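Local coordinates for protein arginine kinase (Anthopleura japonica, PDB 4RF6) that catalyses the reversible transfer of a phosphate group from ATP to L-arginine, giving phospho-L-arginine and ADP, with two phosphagen-kinase repeats in one chain, at residues G161-L166 / F225-N230; R255-I260 / L264-T269. All coordinates share one frame; numbering follows the deposited sequence.

Interaction 1: G161-L166 / F225-N230; sequences GVLTSL and FLVWLN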
loop_
_atom_site.group_PDB
_atom_site.type_symbol
_atom_site.label_atom_id
_atom_site.label_comp_id
_atom_site.label_asym_id
_atom_site.label_seq_id
_atom_site.Cartn_x
_atom_site.Cartn_y
_atom_site.Cartn_z
ATOM N N GLY A 161 -16.500 24.171 -7.341
ATOM C CA GLY A 161 -17.515 24.581 -6.384
ATOM C C GLY A 161 -18.176 23.416 -5.666
ATOM O O GLY A 161 -18.465 23.500 -4.469
ATOM N N VAL A 162 -18.422 22.331 -6.394
ATOM C CA VAL A 162 -18.989 21.131 -5.792
ATOM C C VAL A 162 -17.926 20.393 -4.988
ATOM O O VAL A 162 -18.159 20.000 -3.843
ATOM C CB VAL A 162 -19.583 20.174 -6.846
ATOM C CG1 VAL A 162 -19.965 18.855 -6.206
ATOM C CG2 VAL A 162 -20.792 20.793 -7.515
ATOM N N LEU A 163 -16.753 20.215 -5.590
ATOM C CA LEU A 163 -15.687 19.445 -4.956
ATOM C C LEU A 163 -15.254 20.036 -3.615
ATOM O O LEU A 163 -15.135 19.312 -2.628
ATOM C CB LEU A 163 -14.486 19.283 -5.896
ATOM C CG LEU A 163 -14.698 18.410 -7.134
ATOM C CD1 LEU A 163 -13.404 18.237 -7.920
ATOM C CD2 LEU A 163 -15.276 17.053 -6.757
ATOM N N THR A 164 -15.034 21.349 -3.575
ATOM C CA THR A 164 -14.628 22.015 -2.336
ATOM C C THR A 164 -15.753 22.092 -1.293
ATOM O O THR A 164 -15.545 22.586 -0.181
ATOM C CB THR A 164 -14.035 23.425 -2.597
ATOM O OG1 THR A 164 -14.936 24.192 -3.405
ATOM C CG2 THR A 164 -12.696 23.320 -3.312
ATOM N N SER A 165 -16.934 21.593 -1.646
ATOM C CA SER A 165 -18.054 21.547 -0.709
ATOM C C SER A 165 -18.112 20.196 0.007
ATOM O O SER A 165 -18.774 20.053 1.036
ATOM C CB SER A 165 -19.379 21.800 -1.433
ATOM O OG SER A 165 -19.889 20.604 -2.003
ATOM N N LEU A 166 -17.408 19.212 -0.547
ATOM C CA LEU A 166 -17.416 17.847 -0.023
ATOM C C LEU A 166 -16.942 17.783 1.427
ATOM O O LEU A 166 -16.007 18.490 1.811
ATOM C CB LEU A 166 -16.538 16.947 -0.897
ATOM C CG LEU A 166 -16.963 16.765 -2.354
ATOM C CD1 LEU A 166 -15.911 15.997 -3.144
ATOM C CD2 LEU A 166 -18.301 16.061 -2.430
ATOM N N PHE A 225 -9.298 9.321 -2.986
ATOM C CA PHE A 225 -10.248 9.866 -3.939
ATOM C C PHE A 225 -9.527 10.911 -4.768
ATOM O O PHE A 225 -8.885 11.811 -4.215
ATOM C CB PHE A 225 -11.436 10.493 -3.211
ATOM C CG PHE A 225 -12.419 11.157 -4.129
ATOM C CD1 PHE A 225 -13.352 10.402 -4.828
ATOM C CD2 PHE A 225 -12.406 12.534 -4.299
ATOM C CE1 PHE A 225 -14.257 11.008 -5.683
ATOM C CE2 PHE A 225 -13.306 13.150 -5.148
ATOM C CZ PHE A 225 -14.233 12.386 -5.844
ATOM N N LEU A 226 -9.620 10.785 -6.090
ATOM C CA LEU A 226 -8.876 11.649 -6.999
ATOM C C LEU A 226 -9.742 12.031 -8.190
ATOM O O LEU A 226 -10.433 11.182 -8.764
ATOM C CB LEU A 226 -7.616 10.927 -7.487
ATOM C CG LEU A 226 -6.812 11.563 -8.621
ATOM C CD1 LEU A 226 -6.142 12.835 -8.128
ATOM C CD2 LEU A 226 -5.779 10.587 -9.184
ATOM N N VAL A 227 -9.713 13.312 -8.554
ATOM C CA VAL A 227 -10.429 13.789 -9.733
ATOM C C VAL A 227 -9.458 14.472 -10.695
ATOM O O VAL A 227 -8.702 15.358 -10.294
ATOM C CB VAL A 227 -11.550 14.793 -9.368
ATOM C CG1 VAL A 227 -12.252 15.293 -10.629
ATOM C CG2 VAL A 227 -12.559 14.171 -8.398
ATOM N N TRP A 228 -9.467 14.046 -11.956
ATOM C CA TRP A 228 -8.803 14.804 -13.008
ATOM C C TRP A 228 -9.847 15.637 -13.720
ATOM O O TRP A 228 -10.882 15.125 -14.162
ATOM C CB TRP A 228 -8.080 13.892 -13.992
ATOM C CG TRP A 228 -6.799 13.357 -13.444
ATOM C CD1 TRP A 228 -6.276 13.587 -12.199
ATOM C CD2 TRP A 228 -5.868 12.490 -14.108
ATOM N NE1 TRP A 228 -5.081 12.923 -12.054
ATOM C CE2 TRP A 228 -4.808 12.238 -13.219
ATOM C CE3 TRP A 228 -5.832 11.899 -15.382
ATOM C CZ2 TRP A 228 -3.718 11.424 -13.551
ATOM C CZ3 TRP A 228 -4.748 11.090 -15.714
ATOM C CH2 TRP A 228 -3.711 10.860 -14.803
ATOM N N LEU A 229 -9.584 16.930 -13.815
ATOM C CA LEU A 229 -10.567 17.860 -14.351
ATOM C C LEU A 229 -10.140 18.305 -15.741
ATOM O O LEU A 229 -9.046 18.852 -15.909
ATOM C CB LEU A 229 -10.692 19.053 -13.406
ATOM C CG LEU A 229 -11.796 20.086 -13.578
ATOM C CD1 LEU A 229 -13.074 19.442 -14.078
ATOM C CD2 LEU A 229 -12.043 20.796 -12.245
ATOM N N ASN A 230 -10.992 18.041 -16.732
ATOM C CA ASN A 230 -10.780 18.502 -18.107
ATOM C C ASN A 230 -9.542 17.936 -18.799
ATOM O O ASN A 230 -8.901 18.620 -19.600
ATOM C CB ASN A 230 -10.775 20.038 -18.178
ATOM C CG ASN A 230 -12.158 20.628 -18.042
ATOM O OD1 ASN A 230 -13.135 20.059 -18.521
ATOM N ND2 ASN A 230 -12.252 21.775 -17.374
#
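Leu163 and Val227 reach toward each other tip to tip, and the meeting is wholly apolar. Methyl CD1 of Leu163 lies 4.2 Å from CG1 of Val227 and equally far from its CB and CG2, which places it over the fork of the valine rather than against one branch. Leu163 gets there with CG anti to its own carbonyl carbon (chi1 -68°) and CD1 at the end of an extended chain. The second pair is Leu166 and Phe225: CD1 of Leu166 comes obliquely to the ring, 4.3 Å from CE2. No hydrogen bond joins the two segments. The evidence fits a helix laid over a beta sheet: helix 149-163 ends against strand 225-229 of the eight-stranded antiparallel sheet in the phosphagen kinase catalytic domain, and Phe225, Val227 and Leu229 all start their side chains toward 161-166, Val227 meeting the helix and Phe225 the turn after it. A type I turn from Leu163, the last helical residue, to Leu166 brings Leu166 back toward the strand. Val162 O takes two bonds there, from Ser165 N at 3.0 Å and from Ser165 OG at 2.6 Å, the hydroxyl lying in the carbonyl plane on a lone pair. Tyr218 of the adjacent strand touches Leu163, Leu166 and Phe225.

Interaction 2: R255-I260 / L264-T269; sequences RAVNEI and LGFQHT
Phe266 projects from its CB toward helix 246-264, and its side chain crosses those of Val257 and Ile260 at about a right angle. The far end of the ring does the touching. On one flank CE1 approaches CG2 of Ile260 at 3.6 Å; on the other, CE2 comes within 3.6 Å of CG1 of Val257. At the tip, CZ lies 3.6 Å from the same Ile260 CG2 and 4.0 Å from Ile260 CB, and it also nears the backbone, 3.7 Å from Val257 O. Both methyls meet the ring obliquely, and the one-turn spacing of Val257 and Ile260 along the helix lets a single ring span them. Leu235 of strand 235-242 touches Phe266 and Ile260, extending this apolar cluster to the sheet.

The backbone closes the turn beside it. Leu264 N donates to Ile260 O over 2.8 Å, although the N-H...O angle is only 136°. Gly265 then leaves helical geometry with a positive phi of 84°, a region of backbone angles that a residue without a side chain enters easily. An i to i+4 helical bond near the end, a positive-phi glycine and an apolar residue folding back on the final turns together make a glycine-terminated helix C-terminus, here leading into the short strand 268-269 of the catalytic domain.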
loop_
_atom_site.group_PDB
_atom_site.type_symbol
_atom_site.label_atom_id
_atom_site.label_comp_id
_atom_site.label_asym_id
_atom_site.label_seq_id
_atom_site.Cartn_x
_atom_site.Cartn_y
_atom_site.Cartn_z
ATOM N N ARG A 255 -20.882 8.464 -3.646
ATOM C CA ARG A 255 -21.144 9.655 -2.841
ATOM C C ARG A 255 -20.720 10.931 -3.568
ATOM O O ARG A 255 -21.480 11.898 -3.641
ATOM C CB ARG A 255 -20.434 9.552 -1.489
ATOM C CG ARG A 255 -21.373 9.341 -0.303
ATOM C CD ARG A 255 -20.766 8.392 0.723
ATOM N NE ARG A 255 -19.419 8.804 1.108
ATOM C CZ ARG A 255 -18.461 7.966 1.491
ATOM N NH1 ARG A 255 -18.696 6.662 1.544
ATOM N NH2 ARG A 255 -17.265 8.431 1.814
ATOM N N ALA A 256 -19.516 10.920 -4.132
ATOM C CA ALA A 256 -18.998 12.094 -4.832
ATOM C C ALA A 256 -19.686 12.330 -6.175
ATOM O O ALA A 256 -20.038 13.465 -6.505
ATOM C CB ALA A 256 -17.498 11.981 -5.021
ATOM N N VAL A 257 -19.853 11.262 -6.954
ATOM C CA VAL A 257 -20.407 11.373 -8.301
ATOM C C VAL A 257 -21.872 11.813 -8.273
ATOM O O VAL A 257 -22.288 12.678 -9.050
ATOM C CB VAL A 257 -20.261 10.051 -9.090
ATOM C CG1 VAL A 257 -20.971 10.149 -10.434
ATOM C CG2 VAL A 257 -18.781 9.709 -9.295
ATOM N N ASN A 258 -22.650 11.222 -7.371
ATOM C CA ASN A 258 -24.058 11.587 -7.240
ATOM C C ASN A 258 -24.253 13.049 -6.825
ATOM O O ASN A 258 -25.183 13.713 -7.285
ATOM C CB ASN A 258 -24.777 10.626 -6.281
ATOM C CG ASN A 258 -24.995 9.249 -6.888
ATOM O OD1 ASN A 258 -25.153 9.113 -8.100
ATOM N ND2 ASN A 258 -25.003 8.221 -6.045
ATOM N N GLU A 259 -23.367 13.550 -5.968
ATOM C CA GLU A 259 -23.411 14.954 -5.559
ATOM C C GLU A 259 -23.143 15.891 -6.738
ATOM O O GLU A 259 -23.853 16.883 -6.936
ATOM C CB GLU A 259 -22.415 15.228 -4.425
ATOM C CG GLU A 259 -22.320 16.698 -4.019
ATOM C CD GLU A 259 -23.650 17.284 -3.558
ATOM O OE1 GLU A 259 -24.533 16.515 -3.121
ATOM O OE2 GLU A 259 -23.808 18.523 -3.632
ATOM N N ILE A 260 -22.115 15.572 -7.517
ATOM C CA ILE A 260 -21.826 16.311 -8.738
ATOM C C ILE A 260 -23.023 16.219 -9.687
ATOM O O ILE A 260 -23.457 17.225 -10.248
ATOM C CB ILE A 260 -20.554 15.783 -9.433
ATOM C CG1 ILE A 260 -19.315 16.051 -8.576
ATOM C CG2 ILE A 260 -20.388 16.424 -10.800
ATOM C CD1 ILE A 260 -18.035 15.374 -9.086
ATOM N N LEU A 264 -25.001 19.422 -10.877
ATOM C CA LEU A 264 -24.554 19.826 -12.212
ATOM C C LEU A 264 -25.209 19.093 -13.386
ATOM O O LEU A 264 -25.479 19.706 -14.421
ATOM C CB LEU A 264 -23.028 19.739 -12.321
ATOM C CG LEU A 264 -22.245 20.669 -11.394
ATOM C CD1 LEU A 264 -20.756 20.620 -11.693
ATOM C CD2 LEU A 264 -22.765 22.087 -11.515
ATOM N N GLY A 265 -25.444 17.792 -13.246
ATOM C CA GLY A 265 -26.005 17.009 -14.341
ATOM C C GLY A 265 -24.958 16.518 -15.332
ATOM O O GLY A 265 -23.978 17.220 -15.599
ATOM N N PHE A 266 -25.174 15.322 -15.883
ATOM C CA PHE A 266 -24.208 14.661 -16.765
ATOM C C PHE A 266 -24.777 14.415 -18.163
ATOM O O PHE A 266 -25.979 14.217 -18.311
ATOM C CB PHE A 266 -23.818 13.296 -16.184
ATOM C CG PHE A 266 -23.012 13.370 -14.920
ATOM C CD1 PHE A 266 -22.038 14.345 -14.752
ATOM C CD2 PHE A 266 -23.221 12.447 -13.902
ATOM C CE1 PHE A 266 -21.292 14.403 -13.582
ATOM C CE2 PHE A 266 -22.480 12.498 -12.734
ATOM C CZ PHE A 266 -21.518 13.476 -12.574
ATOM N N GLN A 267 -23.917 14.400 -19.180
ATOM C CA GLN A 267 -24.344 13.977 -20.516
ATOM C C GLN A 267 -24.600 12.475 -20.507
ATOM O O GLN A 267 -23.758 11.704 -20.044
ATOM C CB GLN A 267 -23.300 14.342 -21.569
ATOM C CG GLN A 267 -23.041 15.837 -21.667
ATOM C CD GLN A 267 -22.056 16.193 -22.761
ATOM O OE1 GLN A 267 -22.108 15.649 -23.865
ATOM N NE2 GLN A 267 -21.150 17.113 -22.460
ATOM N N HIS A 268 -25.756 12.070 -21.031
ATOM C CA HIS A 268 -26.295 10.736 -20.784
ATOM C C HIS A 268 -27.468 10.466 -21.737
ATOM O O HIS A 268 -28.345 11.318 -21.896
ATOM C CB HIS A 268 -26.759 10.681 -19.321
ATOM C CG HIS A 268 -27.238 9.337 -18.865
ATOM N ND1 HIS A 268 -28.556 8.943 -18.968
ATOM C CD2 HIS A 268 -26.585 8.309 -18.269
ATOM C CE1 HIS A 268 -28.693 7.726 -18.466
ATOM N NE2 HIS A 268 -27.510 7.317 -18.041
ATOM N N THR A 269 -27.474 9.296 -22.383
ATOM C CA THR A 269 -28.567 8.892 -23.288
ATOM C C THR A 269 -28.934 7.423 -23.049
ATOM O O THR A 269 -28.093 6.648 -22.587
ATOM C CB THR A 269 -28.181 9.030 -24.778
ATOM O OG1 THR A 269 -27.223 8.019 -25.118
ATOM C CG2 THR A 269 -27.605 10.415 -25.081
#

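Overall arrangement
From the N terminus, helix 149-163 comes first, and interaction 1 closes a long loop when strand 225-229 returns to the end of that helix, with 58 residues in between. The chain continues through strand 235-242 into helix 246-264, whose end interaction 2 closes across three residues. The two closures follow in series, neither nested nor crossed. In space, however, their centres are only 12 Å apart and they share packing: Phe225 CZ lies 3.4 Å from Ala256 CB, and Val162 CG1 lies 3.7 Å from Ile260 CG1. The ends of both helices are thereby joined to each other and to the large antiparallel sheet of the first catalytic domain.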